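Secreted hemophore CSA2 (Candida albicans, PDB 4Y7S) binds heme as a secreted hemophore and exchanges it with related CFEM proteins, helping the fungus use iron from human hemoglobin during hyphal growth. Local coordinates at residues A[18-29]-A[73-84]. Residues are numbered along the deposited sequence; the frame is centred on the assembly and turned at random.
Sequences FADRIYDQIPKC and DVTNFRKLAVGA
I22 fills a hole formed by F77, L80, A81 and A84 on helix 72-87, a single knob-into-hole contact within the six-helix basket of the CFEM domain. Followed outward, its CB directs the side chain at the helix and splits it into two branches. I22 CG2 lies 3.6 Å from L80 O and also touches A84 CB. In the other branch, chi1 of 62° tucks CG1 over the backbone, flanked by N and C, and leaves CG2 to face L80 and A84. This branch continues extended, and I22 CD1 comes to 4.1 Å from F77 CE1. The two branches thus spread along the helix, one toward its A84 end and one toward F77.

Three side chains of 18-29, I22, I26 and F18, meet the F77 ring. I26 runs alongside it, with I26 CG2 at 3.6 Å from F77 CD1, and F18 CZ lies 4.1 Å from F77 CZ. F18 turns its ring away from its own backbone N (chi1 174°), which brings the ring edge to A81, F18 CZ to A81 CB 3.8 Å; its ring also meets that of W95 nearly parallel. V61 and V65 of helix 55-68 also touch F77, so the packing extends into a third helix.

L80 divides its methyls: CD1 approaches the backbone O of Q25, while CD2 meets the Q25 side chain. No hydrogen bond spans the two segments, and apolar contacts dominate the interface. At the far end P27 CG lies 3.3 Å from D73 O, while P27 CB faces the D73 carboxylate. There C29, disulfide-bonded to C69, sets its SG 3.8 Å from D73 CB.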
ATOM      1  N   PHE A  18       5.205   9.933  13.871  1.00 17.60           N
ATOM      2  CA  PHE A  18       6.462   9.266  13.528  1.00 16.82           C
ATOM      3  C   PHE A  18       7.636  10.226  13.693  1.00 18.67           C
ATOM      4  O   PHE A  18       8.584   9.946  14.415  1.00 19.55           O
ATOM      5  CB  PHE A  18       6.388   8.731  12.104  1.00 18.39           C
ATOM      6  CG  PHE A  18       7.693   8.144  11.569  1.00 21.81           C
ATOM      7  CD1 PHE A  18       8.126   6.888  11.961  1.00 22.45           C
ATOM      8  CD2 PHE A  18       8.449   8.840  10.628  1.00 22.26           C
ATOM      9  CE1 PHE A  18       9.319   6.338  11.447  1.00 19.57           C
ATOM     10  CE2 PHE A  18       9.636   8.301  10.103  1.00 18.48           C
ATOM     11  CZ  PHE A  18      10.062   7.044  10.507  1.00 17.19           C
ATOM     12  N   ALA A  19       7.549  11.366  13.018  1.00 18.30           N
ATOM     13  CA  ALA A  19       8.578  12.393  13.077  1.00 16.48           C
ATOM     14  C   ALA A  19       8.911  12.860  14.493  1.00 19.31           C
ATOM     15  O   ALA A  19      10.084  13.022  14.818  1.00 19.44           O
ATOM     16  CB  ALA A  19       8.156  13.586  12.236  1.00 23.80           C
ATOM     17  N   ASP A  20       7.891  13.087  15.324  1.00 17.26           N
ATOM     18  CA  ASP A  20       8.107  13.644  16.644  1.00 19.62           C
ATOM     19  C   ASP A  20       9.015  12.729  17.468  1.00 22.30           C
ATOM     20  O   ASP A  20       9.714  13.179  18.351  1.00 23.27           O
ATOM     21  CB  ASP A  20       6.769  13.856  17.392  1.00 25.67           C
ATOM     22  CG  ASP A  20       6.018  15.117  16.934  1.00 25.28           C
ATOM     23  OD1 ASP A  20       6.272  15.598  15.805  1.00 21.48           O
ATOM     24  OD2 ASP A  20       5.180  15.643  17.714  1.00 29.82           O
ATOM     25  N   ARG A  21       8.990  11.433  17.197  1.00 18.58           N
ATOM     26  CA  ARG A  21       9.780  10.509  17.999  1.00 19.12           C
ATOM     27  C   ARG A  21      11.275  10.597  17.723  1.00 20.57           C
ATOM     28  O   ARG A  21      12.079  10.312  18.604  1.00 19.44           O
ATOM     29  CB  ARG A  21       9.328   9.072  17.753  1.00 21.42           C
ATOM     30  CG  ARG A  21       7.888   8.800  18.104  1.00 18.82           C
ATOM     31  CD  ARG A  21       7.558   9.023  19.609  1.00 22.01           C
ATOM     32  NE  ARG A  21       6.116   9.051  19.652  1.00 43.71           N
ATOM     33  CZ  ARG A  21       5.380  10.147  19.718  1.00 36.45           C
ATOM     34  NH1 ARG A  21       5.931  11.338  19.881  1.00 30.74           N
ATOM     35  NH2 ARG A  21       4.069  10.025  19.684  1.00 45.45           N
ATOM     36  N   ILE A  22      11.647  11.011  16.517  1.00 19.62           N
ATOM     37  CA  ILE A  22      13.044  10.898  16.085  1.00 23.44           C
ATOM     38  C   ILE A  22      13.651  12.166  15.475  1.00 21.32           C
ATOM     39  O   ILE A  22      14.830  12.168  15.092  1.00 21.04           O
ATOM     40  CB  ILE A  22      13.172   9.729  15.062  1.00 19.77           C
ATOM     41  CG1 ILE A  22      12.337   9.998  13.821  1.00 17.22           C
ATOM     42  CG2 ILE A  22      12.712   8.409  15.687  1.00 21.96           C
ATOM     43  CD1 ILE A  22      12.472   8.903  12.718  1.00 26.67           C
ATOM     44  N   TYR A  23      12.868  13.238  15.402  1.00 18.97           N
ATOM     45  CA  TYR A  23      13.255  14.402  14.625  1.00 25.24           C
ATOM     46  C   TYR A  23      14.579  14.971  15.101  1.00 20.97           C
ATOM     47  O   TYR A  23      15.416  15.368  14.287  1.00 21.86           O
ATOM     48  CB  TYR A  23      12.173  15.495  14.682  1.00 23.19           C
ATOM     49  CG  TYR A  23      12.445  16.619  13.701  1.00 20.20           C
ATOM     50  CD1 TYR A  23      12.193  16.451  12.349  1.00 22.77           C
ATOM     51  CD2 TYR A  23      12.971  17.839  14.127  1.00 22.18           C
ATOM     52  CE1 TYR A  23      12.445  17.463  11.442  1.00 24.37           C
ATOM     53  CE2 TYR A  23      13.226  18.862  13.229  1.00 26.07           C
ATOM     54  CZ  TYR A  23      12.959  18.666  11.886  1.00 26.23           C
ATOM     55  OH  TYR A  23      13.212  19.670  10.979  1.00 30.73           O
ATOM     56  N   ASP A  24      14.779  15.035  16.393  1.00 23.49           N
ATOM     57  CA  ASP A  24      15.991  15.584  16.953  1.00 25.70           C
ATOM     58  C   ASP A  24      17.200  14.660  16.894  1.00 25.00           C
ATOM     59  O   ASP A  24      18.268  15.085  17.114  1.00 25.33           O
ATOM     60  CB  ASP A  24      15.756  16.001  18.380  1.00 36.19           C
ATOM     61  CG  ASP A  24      14.841  17.154  18.484  1.00 42.81           C
ATOM     62  OD1 ASP A  24      14.787  17.976  17.574  1.00 44.52           O
ATOM     63  OD2 ASP A  24      14.169  17.233  19.479  1.00 50.53           O
ATOM     64  N   GLN A  25      16.995  13.397  16.616  1.00 22.14           N
ATOM     65  CA  GLN A  25      18.078  12.446  16.599  1.00 23.76           C
ATOM     66  C   GLN A  25      18.537  12.036  15.225  1.00 22.53           C
ATOM     67  O   GLN A  25      19.625  11.617  15.067  1.00 24.14           O
ATOM     68  CB  GLN A  25      17.725  11.215  17.395  1.00 27.24           C
ATOM     69  CG  GLN A  25      17.397  11.434  18.859  1.00 64.81           C
ATOM     70  CD  GLN A  25      16.737  10.227  19.468  1.00 63.21           C
ATOM     71  OE1 GLN A  25      15.507  10.114  19.483  1.00 57.33           O
ATOM     72  NE2 GLN A  25      17.546   9.290  19.929  1.00 89.09           N
ATOM     73  N   ILE A  26      17.688  12.162  14.234  1.00 20.44           N
ATOM     74  CA  ILE A  26      18.035  11.701  12.889  1.00 19.98           C
ATOM     75  C   ILE A  26      19.095  12.593  12.239  1.00 21.24           C
ATOM     76  O   ILE A  26      19.226  13.771  12.581  1.00 21.74           O
ATOM     77  CB  ILE A  26      16.793  11.648  11.951  1.00 17.92           C
ATOM     78  CG1 ILE A  26      16.032  12.968  11.986  1.00 20.74           C
ATOM     79  CG2 ILE A  26      15.889  10.493  12.334  1.00 25.63           C
ATOM     80  CD1 ILE A  26      14.852  13.024  11.000  1.00 20.16           C
ATOM     81  N   PRO A  27      19.848  12.036  11.281  1.00 23.27           N
ATOM     82  CA  PRO A  27      20.787  12.902  10.573  1.00 23.41           C
ATOM     83  C   PRO A  27      20.026  14.024   9.906  1.00 22.19           C
ATOM     84  O   PRO A  27      18.831  13.877   9.591  1.00 20.32           O
ATOM     85  CB  PRO A  27      21.470  11.957   9.577  1.00 28.71           C
ATOM     86  CG  PRO A  27      20.669  10.742   9.542  1.00 29.30           C
ATOM     87  CD  PRO A  27      19.941  10.637  10.836  1.00 28.39           C
ATOM     88  N   LYS A  28      20.680  15.169   9.766  1.00 23.32           N
ATOM     89  CA  LYS A  28      20.016  16.365   9.251  1.00 22.58           C
ATOM     90  C   LYS A  28      19.460  16.144   7.855  1.00 21.85           C
ATOM     91  O   LYS A  28      18.467  16.771   7.476  1.00 20.89           O
ATOM     92  CB  LYS A  28      20.972  17.571   9.255  1.00 30.39           C
ATOM     93  CG  LYS A  28      21.535  17.910  10.637  1.00 47.38           C
ATOM     94  CD  LYS A  28      20.433  17.986  11.709  1.00 44.67           C
ATOM     95  CE  LYS A  28      21.000  18.220  13.111  1.00 50.17           C
ATOM     96  NZ  LYS A  28      20.034  17.798  14.185  1.00 45.45           N
ATOM     97  N   CYS A  29      20.107  15.274   7.090  1.00 22.79           N
ATOM     98  CA  CYS A  29      19.677  15.031   5.725  1.00 24.26           C
ATOM     99  C   CYS A  29      18.277  14.426   5.682  1.00 20.88           C
ATOM    100  O   CYS A  29      17.574  14.604   4.699  1.00 20.80           O
ATOM    101  CB  CYS A  29      20.660  14.123   4.994  1.00 24.68           C
ATOM    102  SG  CYS A  29      20.886  12.497   5.695  1.00 24.69           S
ATOM    103  N   ASP A  73      24.535   7.797   7.522  1.00 22.20           N
ATOM    104  CA  ASP A  73      23.325   8.584   7.736  1.00 20.38           C
ATOM    105  C   ASP A  73      22.089   7.744   7.402  1.00 19.52           C
ATOM    106  O   ASP A  73      21.060   7.827   8.084  1.00 19.96           O
ATOM    107  CB  ASP A  73      23.339   9.861   6.888  1.00 21.24           C
ATOM    108  CG  ASP A  73      24.321  10.887   7.390  1.00 24.81           C
ATOM    109  OD1 ASP A  73      24.785  10.755   8.543  1.00 24.63           O
ATOM    110  OD2 ASP A  73      24.665  11.803   6.604  1.00 25.99           O
ATOM    111  N   VAL A  74      22.163   6.948   6.343  1.00 23.30           N
ATOM    112  CA  VAL A  74      21.033   6.078   5.997  1.00 18.53           C
ATOM    113  C   VAL A  74      20.830   5.021   7.095  1.00 15.59           C
ATOM    114  O   VAL A  74      19.724   4.833   7.616  1.00 15.34           O
ATOM    115  CB  VAL A  74      21.230   5.368   4.647  1.00 20.20           C
ATOM    116  CG1 VAL A  74      20.013   4.493   4.350  1.00 20.40           C
ATOM    117  CG2 VAL A  74      21.430   6.391   3.521  1.00 19.26           C
ATOM    118  N   THR A  75      21.925   4.359   7.461  1.00 17.27           N
ATOM    119  CA  THR A  75      21.903   3.319   8.478  1.00 19.20           C
ATOM    120  C   THR A  75      21.353   3.827   9.826  1.00 27.67           C
ATOM    121  O   THR A  75      20.509   3.181  10.450  1.00 21.03           O
ATOM    122  CB  THR A  75      23.306   2.760   8.651  1.00 26.36           C
ATOM    123  OG1 THR A  75      23.752   2.253   7.383  1.00 29.58           O
ATOM    124  CG2 THR A  75      23.333   1.645   9.673  1.00 27.72           C
ATOM    125  N   ASN A  76      21.826   4.987  10.261  1.00 24.22           N
ATOM    126  CA  ASN A  76      21.358   5.586  11.503  1.00 19.06           C
ATOM    127  C   ASN A  76      19.892   6.010  11.429  1.00 22.56           C
ATOM    128  O   ASN A  76      19.132   5.826  12.383  1.00 14.97           O
ATOM    129  CB  ASN A  76      22.257   6.768  11.870  1.00 22.97           C
ATOM    130  CG  ASN A  76      23.574   6.326  12.448  1.00 25.81           C
ATOM    131  OD1 ASN A  76      23.646   5.274  13.071  1.00 28.46           O
ATOM    132  ND2 ASN A  76      24.641   7.092  12.194  1.00 25.90           N
ATOM    133  N   PHE A  77      19.480   6.567  10.303  1.00 14.60           N
ATOM    134  CA  PHE A  77      18.078   6.884  10.143  1.00 15.14           C
ATOM    135  C   PHE A  77      17.222   5.614  10.289  1.00 20.52           C
ATOM    136  O   PHE A  77      16.219   5.622  10.999  1.00 17.37           O
ATOM    137  CB  PHE A  77      17.754   7.542   8.808  1.00 12.72           C
ATOM    138  CG  PHE A  77      16.287   7.719   8.633  1.00 15.41           C
ATOM    139  CD1 PHE A  77      15.657   8.834   9.183  1.00 18.70           C
ATOM    140  CD2 PHE A  77      15.515   6.729   8.035  1.00 17.93           C
ATOM    141  CE1 PHE A  77      14.283   8.987   9.095  1.00 24.40           C
ATOM    142  CE2 PHE A  77      14.133   6.872   7.940  1.00 17.06           C
ATOM    143  CZ  PHE A  77      13.521   8.003   8.472  1.00 18.53           C
ATOM    144  N   ARG A  78      17.620   4.525   9.638  1.00 17.42           N
ATOM    145  CA  ARG A  78      16.812   3.319   9.683  1.00 16.77           C
ATOM    146  C   ARG A  78      16.754   2.736  11.107  1.00 26.47           C
ATOM    147  O   ARG A  78      15.712   2.239  11.524  1.00 20.42           O
ATOM    148  CB  ARG A  78      17.330   2.241   8.733  1.00 18.31           C
ATOM    149  CG  ARG A  78      17.171   2.561   7.273  1.00 30.73           C
ATOM    150  CD  ARG A  78      17.526   1.345   6.385  1.00 31.84           C
ATOM    151  NE  ARG A  78      16.408   0.406   6.201  1.00 41.40           N
ATOM    152  CZ  ARG A  78      16.400  -0.587   5.307  1.00 36.82           C
ATOM    153  NH1 ARG A  78      17.449  -0.791   4.524  1.00 35.66           N
ATOM    154  NH2 ARG A  78      15.349  -1.387   5.208  1.00 28.20           N
ATOM    155  N   LYS A  79      17.867   2.799  11.841  1.00 17.03           N
ATOM    156  CA  LYS A  79      17.895   2.329  13.219  1.00 14.17           C
ATOM    157  C   LYS A  79      16.926   3.114  14.077  1.00 13.76           C
ATOM    158  O   LYS A  79      16.243   2.544  14.911  1.00 18.60           O
ATOM    159  CB  LYS A  79      19.295   2.450  13.800  1.00 15.79           C
ATOM    160  CG  LYS A  79      20.223   1.388  13.274  1.00 23.66           C
ATOM    161  CD  LYS A  79      21.609   1.403  13.964  1.00 27.42           C
ATOM    162  CE  LYS A  79      22.480   0.267  13.415  1.00 30.59           C
ATOM    163  NZ  LYS A  79      23.907   0.437  13.769  1.00 31.57           N
ATOM    164  N   LEU A  80      16.871   4.421  13.879  1.00 18.03           N
ATOM    165  CA  LEU A  80      15.942   5.244  14.648  1.00 22.35           C
ATOM    166  C   LEU A  80      14.481   4.988  14.267  1.00 21.07           C
ATOM    167  O   LEU A  80      13.606   4.930  15.145  1.00 16.96           O
ATOM    168  CB  LEU A  80      16.270   6.718  14.473  1.00 20.21           C
ATOM    169  CG  LEU A  80      17.493   7.155  15.255  1.00 20.74           C
ATOM    170  CD1 LEU A  80      18.036   8.399  14.640  1.00 18.43           C
ATOM    171  CD2 LEU A  80      17.154   7.370  16.723  1.00 25.86           C
ATOM    172  N   ALA A  81      14.210   4.842  12.967  1.00 17.35           N
ATOM    173  CA  ALA A  81      12.861   4.541  12.511  1.00 14.51           C
ATOM    174  C   ALA A  81      12.375   3.220  13.095  1.00 17.06           C
ATOM    175  O   ALA A  81      11.263   3.115  13.641  1.00 15.12           O
ATOM    176  CB  ALA A  81      12.806   4.498  10.990  1.00 17.03           C
ATOM    177  N   VAL A  82      13.225   2.215  12.999  1.00 14.08           N
ATOM    178  CA  VAL A  82      12.910   0.896  13.532  1.00 18.68           C
ATOM    179  C   VAL A  82      12.667   0.983  15.045  1.00 20.31           C
ATOM    180  O   VAL A  82      11.710   0.409  15.565  1.00 20.76           O
ATOM    181  CB  VAL A  82      14.038  -0.094  13.243  1.00 18.99           C
ATOM    182  CG1 VAL A  82      13.907  -1.354  14.110  1.00 20.34           C
ATOM    183  CG2 VAL A  82      14.033  -0.459  11.760  1.00 16.92           C
ATOM    184  N   GLY A  83      13.530   1.711  15.740  1.00 19.10           N
ATOM    185  CA  GLY A  83      13.403   1.832  17.180  1.00 23.25           C
ATOM    186  C   GLY A  83      12.097   2.479  17.615  1.00 17.51           C
ATOM    187  O   GLY A  83      11.419   1.997  18.521  1.00 19.83           O
ATOM    188  N   ALA A  84      11.731   3.567  16.958  1.00 15.40           N
ATOM    189  CA  ALA A  84      10.507   4.276  17.304  1.00 18.85           C
ATOM    190  C   ALA A  84       9.281   3.411  17.030  1.00 20.61           C
ATOM    191  O   ALA A  84       8.351   3.364  17.830  1.00 19.36           O
ATOM    192  CB  ALA A  84      10.410   5.573  16.529  1.00 15.80           C
TER